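Local coordinates for protein synthesis inhibitor I (Hordeum vulgare, PDB 4FBC) that is a plant member of the ribosome-inactivating protein family and holds adenosine monophosphate in a pocket between a mixed beta sheet and a long helix, at residues Y88-K93 against P104-G109; W64-L69 against G97-L102; L80-D85 against M173-T178; V143-G148 against Q160-E165. The protein carries 3 engineered substitutions. All coordinates share one frame; numbering follows the deposited sequence.

From the N terminus, strands 64-70, 78-83 and 89-93 open contacts 2, 3 and 1 in turn. Contact 2 closes first, when 97-102 meets 64-69 across the face of the mixed sheet; contact 1 closes next, when the loop 104-109 folds back on 88-93. Contact 2 therefore crosses both contact 1 and contact 3. Contact 4 is a later, local closure, about as short as that of contact 1, between helix 136-147 and the early part of helix 157-179. Further along that helix, 173-178 returns to 80-85 and completes contact 3, whose long loop encloses contacts 1 and 4. Together they join the sheet, the loop after strand 99-101 and the two helices.

Contact 1 (Y88-K93 against P104-G109). With AMP (adenosine monophosphate), chain E.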
# COMPACT_ATOMS: atom_id res chain seq x y z
N TYR A 88 -0.87 -5.28 -2.16
CA TYR A 88 -2.28 -5.52 -1.89
C TYR A 88 -2.48 -6.05 -0.50
O TYR A 88 -1.83 -7.02 -0.11
CB TYR A 88 -2.85 -6.58 -2.84
CG TYR A 88 -3.20 -6.10 -4.23
CD1 TYR A 88 -2.63 -4.96 -4.76
CD2 TYR A 88 -4.11 -6.81 -5.00
CE1 TYR A 88 -2.95 -4.53 -6.04
CE2 TYR A 88 -4.44 -6.39 -6.28
CZ TYR A 88 -3.85 -5.25 -6.79
OH TYR A 88 -4.17 -4.83 -8.06
N LEU A 89 -3.40 -5.44 0.24
CA LEU A 89 -3.80 -5.97 1.54
C LEU A 89 -4.70 -7.17 1.29
O LEU A 89 -5.65 -7.07 0.52
CB LEU A 89 -4.57 -4.92 2.33
CG LEU A 89 -5.15 -5.36 3.67
CD1 LEU A 89 -4.06 -5.83 4.65
CD2 LEU A 89 -6.00 -4.22 4.27
N GLU A 90 -4.42 -8.29 1.94
CA GLU A 90 -5.29 -9.46 1.77
C GLU A 90 -5.74 -10.12 3.07
O GLU A 90 -6.75 -10.82 3.09
CB GLU A 90 -4.65 -10.50 0.84
CG GLU A 90 -4.54 -10.07 -0.62
CD GLU A 90 -5.88 -9.84 -1.30
OE1 GLU A 90 -6.93 -10.25 -0.76
OE2 GLU A 90 -5.89 -9.23 -2.39
N GLY A 91 -4.99 -9.89 4.15
CA GLY A 91 -5.31 -10.50 5.42
C GLY A 91 -5.05 -9.61 6.63
O GLY A 91 -4.21 -8.71 6.57
N PHE A 92 -5.77 -9.85 7.72
CA PHE A 92 -5.44 -9.22 8.99
C PHE A 92 -5.74 -10.17 10.14
O PHE A 92 -6.64 -11.01 10.05
CB PHE A 92 -6.16 -7.88 9.18
CG PHE A 92 -7.65 -7.98 9.29
CD1 PHE A 92 -8.26 -8.25 10.50
CD2 PHE A 92 -8.45 -7.79 8.17
CE1 PHE A 92 -9.64 -8.35 10.60
CE2 PHE A 92 -9.83 -7.88 8.26
CZ PHE A 92 -10.42 -8.16 9.47
N LYS A 93 -4.98 -10.05 11.22
CA LYS A 93 -5.05 -11.02 12.30
C LYS A 93 -5.60 -10.37 13.56
O LYS A 93 -5.01 -9.42 14.09
CB LYS A 93 -3.65 -11.61 12.54
CG LYS A 93 -3.61 -12.76 13.52
CD LYS A 93 -2.17 -13.19 13.72
CE LYS A 93 -2.05 -14.45 14.57
NZ LYS A 93 -0.62 -14.79 14.83
N PRO A 104 -12.07 -14.74 -0.76
CA PRO A 104 -12.44 -16.09 -0.31
C PRO A 104 -11.49 -17.14 -0.89
O PRO A 104 -11.26 -17.14 -2.10
CB PRO A 104 -13.85 -16.28 -0.87
CG PRO A 104 -14.37 -14.87 -1.12
CD PRO A 104 -13.15 -14.09 -1.53
N GLY A 105 -10.93 -18.00 -0.04
CA GLY A 105 -10.09 -19.09 -0.49
C GLY A 105 -8.63 -18.77 -0.78
O GLY A 105 -7.89 -19.64 -1.23
N LEU A 106 -8.21 -17.54 -0.52
CA LEU A 106 -6.83 -17.14 -0.85
C LEU A 106 -5.80 -17.58 0.19
O LEU A 106 -4.77 -18.17 -0.15
CB LEU A 106 -6.74 -15.62 -1.09
CG LEU A 106 -5.38 -15.06 -1.52
CD1 LEU A 106 -4.92 -15.65 -2.85
CD2 LEU A 106 -5.41 -13.53 -1.59
N ILE A 107 -6.06 -17.27 1.46
CA ILE A 107 -5.11 -17.56 2.53
C ILE A 107 -5.46 -18.84 3.28
O ILE A 107 -6.56 -18.96 3.82
CB ILE A 107 -5.02 -16.39 3.54
CG1 ILE A 107 -4.67 -15.09 2.82
CG2 ILE A 107 -4.01 -16.70 4.65
CD1 ILE A 107 -4.67 -13.84 3.73
N PRO A 108 -4.52 -19.80 3.33
CA PRO A 108 -4.73 -21.06 4.05
C PRO A 108 -5.21 -20.85 5.49
O PRO A 108 -4.54 -20.16 6.27
CB PRO A 108 -3.33 -21.70 4.05
CG PRO A 108 -2.67 -21.14 2.83
CD PRO A 108 -3.18 -19.73 2.71
N GLY A 109 -6.36 -21.42 5.83
CA GLY A 109 -6.85 -21.41 7.19
C GLY A 109 -7.60 -20.15 7.60
O GLY A 109 -8.14 -20.06 8.70
P AMP E . -7.25 -4.35 -9.96
O1P AMP E . -8.62 -4.57 -9.36
O2P AMP E . -7.16 -3.95 -11.42
O3P AMP E . -6.38 -5.57 -9.72
O5' AMP E . -6.44 -3.30 -9.07
C5' AMP E . -6.36 -1.93 -9.43
C4' AMP E . -5.67 -1.11 -8.36
O4' AMP E . -6.51 -1.08 -7.17
C3' AMP E . -4.34 -1.66 -7.87
O3' AMP E . -3.25 -1.32 -8.71
C2' AMP E . -4.23 -1.09 -6.46
O2' AMP E . -3.79 0.26 -6.51
C1' AMP E . -5.70 -1.11 -6.01
N9 AMP E . -6.04 -2.32 -5.23
C8 AMP E . -6.88 -3.31 -5.63
N7 AMP E . -7.00 -4.28 -4.68
C5 AMP E . -6.23 -3.91 -3.64
C6 AMP E . -5.89 -4.47 -2.30
N6 AMP E . -6.43 -5.65 -1.88
N1 AMP E . -5.04 -3.76 -1.51
C2 AMP E . -4.50 -2.59 -1.92
N3 AMP E . -4.76 -2.02 -3.11
C4 AMP E . -5.61 -2.62 -4.00
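This is a small, buried, largely apolar contact in which Leu106 and Ile107, from the loop between strands 99-101 and 111-112, lay one methyl each against Glu90 and Gly91 of the inner strand 89-93. Leu106 CD2 rests on the side chain of Glu90, 3.7 Å from Glu90 CG; the two cross at roughly a right angle. Glu90 CG lies anti to the carbonyl carbon (chi1 -68°), and the chain then bends at chi2, so that CB, CG, CD and OE1 all lie round that methyl. Ile107 CD1 reaches further along the strand, to 3.7 Å from Glu90 O and 3.8 Å from Gly91 CA. Glu90 and Gly91 form a classic beta bulge opposite Ala81, and the isoleucine tip sits where Gly91 has no side chain. Both carboxylate oxygens of Glu101 tie the loop down, OE1 through Ile107 N and OE2 through Gly105 N. On the ligand side, the adenine lies flat over one face of the Tyr88 ring, with AMP C5 3.7 Å above its centre. Leu89 reads the edge of the base twice: its N donates to AMP N1 at 2.9 Å and its O accepts from AMP N6 in a nearly straight bond (167°). Tyr88 OH donates to AMP O3P at 2.9 Å. Glu90 OE1 is hydrogen-bonded to Thr103 OG1, while its OE2 stays 3.7 Å from AMP N6. The chemistry is thus divided: the backbone of Leu89, Tyr88 and Arg179 hold the ligand, whereas the methyls and the Thr103 hydroxyl are consistent with a fixed Glu90 side chain beside it.

Contact 2 (W64-L69 against G97-L102); sequences WFHVVL and GTWWEL
His66 NE2 is hydrogen-bonded to the backbone O of Val10, a bond that would help to set the rotation of the imidazole, which meets the indole of Trp99. The same nitrogen is 4.1 Å from Trp99 CH2, and His66 CE1 is 4.1 Å from Trp99 CZ2, so the CZ2-CH2 side of the indole meets CE1 and NE2 of the imidazole. The pair is oblique: the ring centres are 5.6 Å apart and the planes are inclined at 49°, too far turned to count as a stack and too little for a T-shaped pair. Their backbones are distant, His66 CA being 12.5 Å from Trp99 CA, and two other strands run between them. The two side chains span this gap between them, both set alike, with CG anti to the carbonyl carbon (chi1 -72° for His66, -85° for Trp99). On its way the indole passes over Ala81 and also touches Lys93, while the imidazole packs on Thr79 and Asp11. The contact thus spans one face of the sheet at van der Waals range, its polar nitrogen being satisfied by the N-terminal segment. Strands 78-83 and 89-93 form the floor beneath the pair. The alternate residues Phe65 and Val67 of strand 64-70 pack instead on helix 25-39, and Trp100, next to Trp99, meets Phe92 and makes a cation-pi contact with Arg149.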
# COMPACT_ATOMS: atom_id res chain seq x y z
N TRP A 64 5.25 -12.06 0.61
CA TRP A 64 4.41 -11.28 1.53
C TRP A 64 5.25 -10.52 2.55
O TRP A 64 6.38 -10.91 2.84
CB TRP A 64 3.47 -12.23 2.29
CG TRP A 64 2.50 -12.94 1.39
CD1 TRP A 64 2.73 -14.06 0.65
CD2 TRP A 64 1.15 -12.55 1.11
NE1 TRP A 64 1.60 -14.40 -0.06
CE2 TRP A 64 0.61 -13.49 0.21
CE3 TRP A 64 0.33 -11.50 1.56
CZ2 TRP A 64 -0.70 -13.40 -0.27
CZ3 TRP A 64 -0.97 -11.42 1.08
CH2 TRP A 64 -1.47 -12.36 0.18
N PHE A 65 4.70 -9.42 3.07
CA PHE A 65 5.26 -8.81 4.28
C PHE A 65 4.15 -8.54 5.28
O PHE A 65 2.97 -8.60 4.93
CB PHE A 65 6.10 -7.54 3.98
CG PHE A 65 5.30 -6.34 3.51
CD1 PHE A 65 4.92 -6.24 2.17
CD2 PHE A 65 5.02 -5.29 4.37
CE1 PHE A 65 4.21 -5.12 1.71
CE2 PHE A 65 4.30 -4.17 3.92
CZ PHE A 65 3.90 -4.09 2.59
N HIS A 66 4.53 -8.30 6.53
CA HIS A 66 3.57 -7.93 7.57
C HIS A 66 3.75 -6.48 8.00
O HIS A 66 4.86 -5.95 8.03
CB HIS A 66 3.71 -8.83 8.80
CG HIS A 66 3.20 -10.22 8.59
ND1 HIS A 66 3.23 -11.18 9.57
CD2 HIS A 66 2.66 -10.81 7.50
CE1 HIS A 66 2.72 -12.30 9.10
NE2 HIS A 66 2.37 -12.10 7.84
N VAL A 67 2.62 -5.85 8.32
CA VAL A 67 2.63 -4.58 9.02
C VAL A 67 1.95 -4.81 10.36
O VAL A 67 0.85 -5.38 10.42
CB VAL A 67 1.92 -3.48 8.22
CG1 VAL A 67 1.62 -2.27 9.11
CG2 VAL A 67 2.79 -3.07 7.04
N VAL A 68 2.61 -4.40 11.43
CA VAL A 68 2.01 -4.49 12.76
C VAL A 68 1.69 -3.10 13.29
O VAL A 68 2.57 -2.25 13.38
CB VAL A 68 2.93 -5.23 13.74
CG1 VAL A 68 2.35 -5.18 15.14
CG2 VAL A 68 3.11 -6.67 13.28
N LEU A 69 0.42 -2.89 13.62
CA LEU A 69 -0.06 -1.60 14.11
C LEU A 69 -0.45 -1.75 15.57
O LEU A 69 -1.35 -2.51 15.91
CB LEU A 69 -1.25 -1.11 13.28
CG LEU A 69 -0.98 -0.89 11.79
CD1 LEU A 69 -2.25 -0.48 11.05
CD2 LEU A 69 0.12 0.16 11.59
N GLY A 97 -6.34 -14.60 17.43
CA GLY A 97 -5.48 -15.39 16.56
C GLY A 97 -6.07 -15.71 15.20
O GLY A 97 -5.43 -16.35 14.37
N THR A 98 -7.29 -15.25 14.95
CA THR A 98 -7.97 -15.53 13.69
C THR A 98 -7.43 -14.68 12.55
O THR A 98 -7.41 -13.45 12.64
CB THR A 98 -9.49 -15.29 13.80
OG1 THR A 98 -10.05 -16.12 14.82
CG2 THR A 98 -10.17 -15.60 12.48
N TRP A 99 -6.99 -15.33 11.47
CA TRP A 99 -6.67 -14.63 10.23
C TRP A 99 -7.94 -14.41 9.42
O TRP A 99 -8.68 -15.36 9.11
CB TRP A 99 -5.65 -15.41 9.39
CG TRP A 99 -4.22 -15.15 9.77
CD1 TRP A 99 -3.38 -15.97 10.47
CD2 TRP A 99 -3.45 -13.97 9.46
NE1 TRP A 99 -2.15 -15.38 10.62
CE2 TRP A 99 -2.16 -14.15 10.00
CE3 TRP A 99 -3.73 -12.79 8.77
CZ2 TRP A 99 -1.16 -13.19 9.88
CZ3 TRP A 99 -2.74 -11.83 8.66
CH2 TRP A 99 -1.46 -12.04 9.20
N TRP A 100 -8.21 -13.14 9.09
CA TRP A 100 -9.33 -12.77 8.25
C TRP A 100 -8.79 -12.43 6.87
O TRP A 100 -7.72 -11.84 6.75
CB TRP A 100 -10.05 -11.56 8.85
CG TRP A 100 -10.56 -11.83 10.23
CD1 TRP A 100 -9.89 -11.63 11.41
CD2 TRP A 100 -11.84 -12.35 10.58
NE1 TRP A 100 -10.69 -11.99 12.47
CE2 TRP A 100 -11.89 -12.44 11.99
CE3 TRP A 100 -12.96 -12.76 9.84
CZ2 TRP A 100 -13.01 -12.92 12.67
CZ3 TRP A 100 -14.07 -13.23 10.52
CH2 TRP A 100 -14.08 -13.31 11.92
N GLU A 101 -9.52 -12.83 5.84
CA GLU A 101 -9.08 -12.55 4.47
C GLU A 101 -10.11 -11.74 3.69
O GLU A 101 -11.31 -11.76 4.00
CB GLU A 101 -8.76 -13.84 3.73
CG GLU A 101 -9.94 -14.78 3.59
CD GLU A 101 -9.55 -16.10 2.95
OE1 GLU A 101 -8.41 -16.20 2.43
OE2 GLU A 101 -10.39 -17.02 2.96
N LEU A 102 -9.63 -11.03 2.67
CA LEU A 102 -10.46 -10.15 1.87
C LEU A 102 -10.79 -10.78 0.52
O LEU A 102 -11.46 -10.18 -0.32
CB LEU A 102 -9.75 -8.81 1.65
CG LEU A 102 -9.62 -8.01 2.94
CD1 LEU A 102 -8.54 -6.94 2.81
CD2 LEU A 102 -10.96 -7.36 3.26

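Contact 3 (L80-D85 against M173-T178); sequences LAIRAD and MVNEAT
Ile82 reaches from strand 78-83 to helix 157-179: both branches leaving its CB converge on one amide nitrogen, and the longer one goes on to Val174. CG2, anti to the backbone N, comes to 3.6 Å from Asn175 ND2. CG1, anti to the carbonyl carbon (chi1 -57°), is 4.0 Å from Asn175 ND2, and CD1 beyond it 3.8 Å from the same ND2. At its tip CD1 also lies 4.3 Å from Val174 CG1, the one meeting of two apolar side chains here. Asn175 approaches from the opposite direction, its amide nitrogen set among three isoleucine carbons. Its bond is made to Ile87 O and would hold the amide in this orientation; Asn175 OD1 is buried with no partner in the model. The nearest atom of the bound AMP lies about 4 Å from the Asn175 side chain. Val174 and Asn175 lie within a wider, pi-type turn of the helix at 173-176. Val174 O takes two donors from Thr178, its backbone N and its OG1 at 3.0 Å, arriving on opposite faces of the carbonyl plane. Where the strand ends, Arg83 grips Asp85 side-on, NE to OD1 and NH2 to OD2, the latter nearly straight at 167°. The contact seats the helix on the inner part of the sheet: Ile82 also packs on Phe65 and Val67 of strand 64-70 and on Leu89 of strand 89-93, while Ala177 and Thr178 turn to helix 25-39.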
# COMPACT_ATOMS: atom_id res chain seq x y z
N LEU A 80 -1.19 -7.09 9.69
CA LEU A 80 -1.72 -7.05 8.34
C LEU A 80 -0.84 -7.89 7.43
O LEU A 80 0.39 -7.80 7.51
CB LEU A 80 -1.72 -5.62 7.81
CG LEU A 80 -2.38 -4.57 8.70
CD1 LEU A 80 -2.37 -3.20 8.00
CD2 LEU A 80 -3.79 -4.98 9.04
N ALA A 81 -1.45 -8.70 6.56
CA ALA A 81 -0.71 -9.45 5.56
C ALA A 81 -0.84 -8.77 4.21
O ALA A 81 -1.95 -8.64 3.67
CB ALA A 81 -1.22 -10.89 5.49
N ILE A 82 0.28 -8.33 3.66
CA ILE A 82 0.29 -7.53 2.43
C ILE A 82 1.24 -8.14 1.41
O ILE A 82 2.34 -8.57 1.76
CB ILE A 82 0.71 -6.06 2.75
CG1 ILE A 82 -0.22 -5.45 3.80
CG2 ILE A 82 0.70 -5.22 1.48
CD1 ILE A 82 0.29 -4.10 4.38
N ARG A 83 0.84 -8.19 0.15
CA ARG A 83 1.70 -8.75 -0.89
C ARG A 83 2.93 -7.87 -1.10
O ARG A 83 2.81 -6.64 -1.12
CB ARG A 83 0.93 -8.92 -2.20
CG ARG A 83 -0.11 -10.04 -2.13
CD ARG A 83 -0.92 -10.16 -3.40
NE ARG A 83 -0.08 -10.32 -4.59
CZ ARG A 83 -0.53 -10.65 -5.79
NH1 ARG A 83 -1.83 -10.86 -5.98
NH2 ARG A 83 0.32 -10.79 -6.81
N ALA A 84 4.09 -8.49 -1.27
CA ALA A 84 5.33 -7.73 -1.47
C ALA A 84 5.61 -7.41 -2.94
O ALA A 84 6.63 -6.79 -3.25
CB ALA A 84 6.53 -8.47 -0.85
N ASP A 85 4.72 -7.83 -3.83
CA ASP A 85 4.88 -7.55 -5.25
C ASP A 85 4.00 -6.42 -5.75
O ASP A 85 4.40 -5.66 -6.64
CB ASP A 85 4.70 -8.82 -6.12
CG ASP A 85 3.45 -9.62 -5.75
OD1 ASP A 85 2.60 -9.12 -5.00
OD2 ASP A 85 3.33 -10.77 -6.24
N MET A 173 -3.89 4.72 4.91
CA MET A 173 -2.84 5.19 5.81
C MET A 173 -1.59 4.31 5.82
O MET A 173 -0.52 4.73 6.30
CB MET A 173 -3.40 5.40 7.21
CG MET A 173 -4.48 6.48 7.24
SD MET A 173 -5.10 6.82 8.90
CE MET A 173 -3.82 7.94 9.52
N VAL A 174 -1.71 3.10 5.28
CA VAL A 174 -0.57 2.21 5.15
C VAL A 174 -0.22 1.96 3.68
O VAL A 174 0.82 2.38 3.20
CB VAL A 174 -0.79 0.87 5.89
CG1 VAL A 174 0.40 -0.06 5.70
CG2 VAL A 174 -1.02 1.11 7.38
N ASN A 175 -1.10 1.27 2.95
CA ASN A 175 -0.77 0.88 1.58
C ASN A 175 -0.62 2.03 0.59
O ASN A 175 0.38 2.10 -0.13
CB ASN A 175 -1.78 -0.15 1.04
CG ASN A 175 -1.99 -1.28 2.00
OD1 ASN A 175 -2.44 -1.07 3.12
ND2 ASN A 175 -1.67 -2.50 1.56
N GLU A 176 -1.59 2.94 0.56
CA GLU A 176 -1.51 4.06 -0.38
C GLU A 176 -0.40 5.02 0.05
O GLU A 176 0.28 5.62 -0.79
CB GLU A 176 -2.84 4.81 -0.52
CG GLU A 176 -4.07 3.93 -0.83
CD GLU A 176 -3.93 3.07 -2.10
OE1 GLU A 176 -3.01 3.30 -2.91
OE2 GLU A 176 -4.78 2.16 -2.28
N ALA A 177 -0.22 5.14 1.36
CA ALA A 177 0.89 5.94 1.90
C ALA A 177 2.23 5.41 1.41
O ALA A 177 3.12 6.18 1.04
CB ALA A 177 0.84 5.93 3.41
N THR A 178 2.39 4.09 1.42
CA THR A 178 3.62 3.48 0.89
C THR A 178 3.78 3.79 -0.60
O THR A 178 4.87 4.17 -1.06
CB THR A 178 3.60 1.95 1.15
OG1 THR A 178 3.62 1.70 2.56
CG2 THR A 178 4.81 1.28 0.52

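Contact 4 (V143-G148 against Q160-E165)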
# COMPACT_ATOMS: atom_id res chain seq x y z
N VAL A 143 -7.74 0.22 13.95
CA VAL A 143 -6.94 -0.86 14.55
C VAL A 143 -7.77 -1.58 15.62
O VAL A 143 -7.79 -2.81 15.68
CB VAL A 143 -5.59 -0.35 15.11
CG1 VAL A 143 -4.93 -1.38 16.00
CG2 VAL A 143 -4.67 0.01 13.97
N THR A 144 -8.47 -0.80 16.44
CA THR A 144 -9.33 -1.36 17.48
C THR A 144 -10.43 -2.26 16.91
O THR A 144 -10.68 -3.35 17.43
CB THR A 144 -9.97 -0.25 18.33
OG1 THR A 144 -8.94 0.49 18.99
CG2 THR A 144 -10.92 -0.84 19.37
N ALA A 145 -11.09 -1.79 15.85
CA ALA A 145 -12.23 -2.51 15.28
C ALA A 145 -11.83 -3.85 14.68
O ALA A 145 -12.53 -4.86 14.88
CB ALA A 145 -12.92 -1.65 14.24
N LEU A 146 -10.72 -3.87 13.95
CA LEU A 146 -10.26 -5.09 13.30
C LEU A 146 -9.57 -6.04 14.28
O LEU A 146 -9.72 -7.26 14.21
CB LEU A 146 -9.33 -4.77 12.11
CG LEU A 146 -9.91 -3.92 10.99
CD1 LEU A 146 -8.95 -3.81 9.80
CD2 LEU A 146 -11.27 -4.44 10.51
N HIS A 147 -8.81 -5.47 15.22
CA HIS A 147 -8.07 -6.30 16.17
C HIS A 147 -9.01 -7.00 17.15
O HIS A 147 -8.68 -8.07 17.67
CB HIS A 147 -7.07 -5.45 16.95
CG HIS A 147 -5.98 -6.24 17.61
ND1 HIS A 147 -5.53 -5.97 18.88
CD2 HIS A 147 -5.23 -7.28 17.17
CE1 HIS A 147 -4.56 -6.80 19.20
NE2 HIS A 147 -4.36 -7.61 18.17
N GLY A 148 -10.17 -6.40 17.40
CA GLY A 148 -11.11 -6.93 18.37
C GLY A 148 -12.11 -7.94 17.81
O GLY A 148 -12.90 -8.53 18.56
N GLN A 160 -20.26 -4.97 9.92
CA GLN A 160 -19.62 -5.06 8.61
C GLN A 160 -19.30 -3.68 8.07
O GLN A 160 -18.23 -3.46 7.50
CB GLN A 160 -20.52 -5.80 7.61
CG GLN A 160 -20.65 -7.29 7.87
CD GLN A 160 -19.37 -8.05 7.58
OE1 GLN A 160 -18.69 -8.53 8.49
NE2 GLN A 160 -19.04 -8.18 6.30
N GLN A 161 -20.23 -2.74 8.25
CA GLN A 161 -19.99 -1.37 7.82
C GLN A 161 -18.79 -0.77 8.57
O GLN A 161 -17.93 -0.14 7.96
CB GLN A 161 -21.23 -0.50 7.99
CG GLN A 161 -21.13 0.84 7.29
CD GLN A 161 -20.46 0.75 5.92
OE1 GLN A 161 -20.83 -0.08 5.09
NE2 GLN A 161 -19.47 1.60 5.70
N GLN A 162 -18.75 -0.99 9.89
CA GLN A 162 -17.58 -0.59 10.68
C GLN A 162 -16.30 -1.23 10.15
O GLN A 162 -15.27 -0.55 10.01
CB GLN A 162 -17.76 -0.98 12.16
CG GLN A 162 -16.45 -0.87 12.95
CD GLN A 162 -16.59 -1.23 14.42
OE1 GLN A 162 -16.67 -0.36 15.28
NE2 GLN A 162 -16.59 -2.53 14.72
N ALA A 163 -16.35 -2.52 9.85
CA ALA A 163 -15.17 -3.23 9.36
C ALA A 163 -14.72 -2.71 7.99
O ALA A 163 -13.52 -2.59 7.75
CB ALA A 163 -15.42 -4.73 9.31
N ARG A 164 -15.67 -2.42 7.10
CA ARG A 164 -15.34 -1.84 5.79
C ARG A 164 -14.58 -0.52 5.93
O ARG A 164 -13.54 -0.31 5.29
CB ARG A 164 -16.59 -1.59 4.95
CG ARG A 164 -17.15 -2.82 4.21
CD ARG A 164 -18.36 -2.41 3.38
NE ARG A 164 -18.75 -3.42 2.40
CZ ARG A 164 -19.68 -4.35 2.61
NH1 ARG A 164 -20.32 -4.39 3.77
NH2 ARG A 164 -19.98 -5.23 1.66
N GLU A 165 -15.10 0.37 6.77
CA GLU A 165 -14.50 1.68 6.96
C GLU A 165 -13.11 1.54 7.58
O GLU A 165 -12.19 2.28 7.23
CB GLU A 165 -15.42 2.55 7.82
CG GLU A 165 -16.79 2.76 7.18
CD GLU A 165 -17.78 3.48 8.09
OE1 GLU A 165 -17.48 3.67 9.29
OE2 GLU A 165 -18.86 3.86 7.59
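Gln162 CG is anti to the backbone N (chi1 167°) and the chain stays extended at chi2 (180°), which carries the amide across to helix 136-147; chi3 (-101°) then turns the flat side of that amide over the methyl of Ala145. Ala145 CB is 3.7 Å from Gln162 CD and 3.8 Å from both CG and NE2, so the methyl sits beneath the whole group and not at one atom. Leu146 leaves its helix at an angle, with CG anti to the carbonyl carbon, and swings CD2 to 4.0 Å from Ala163 O and 4.3 Å from Ala163 CB. With alanine at 163 the backbones come close, Leu146 CA lying 6.6 Å from Ala163 CA. On the outer side of helix 157-179, Gln161 NE2 bonds to Glu165 OE2 at 3.0 Å, one turn on, coming from above the carboxylate plane. The helices meet through alanine and leucine methyls, a backbone carbonyl and the glutamine amide, the last at the solvent edge. Deeper in, Leu146 continues along helix 157-179 to Ala166, Val167 and Leu170, and with Val143 and His147 it packs on Leu78 of strand 78-83.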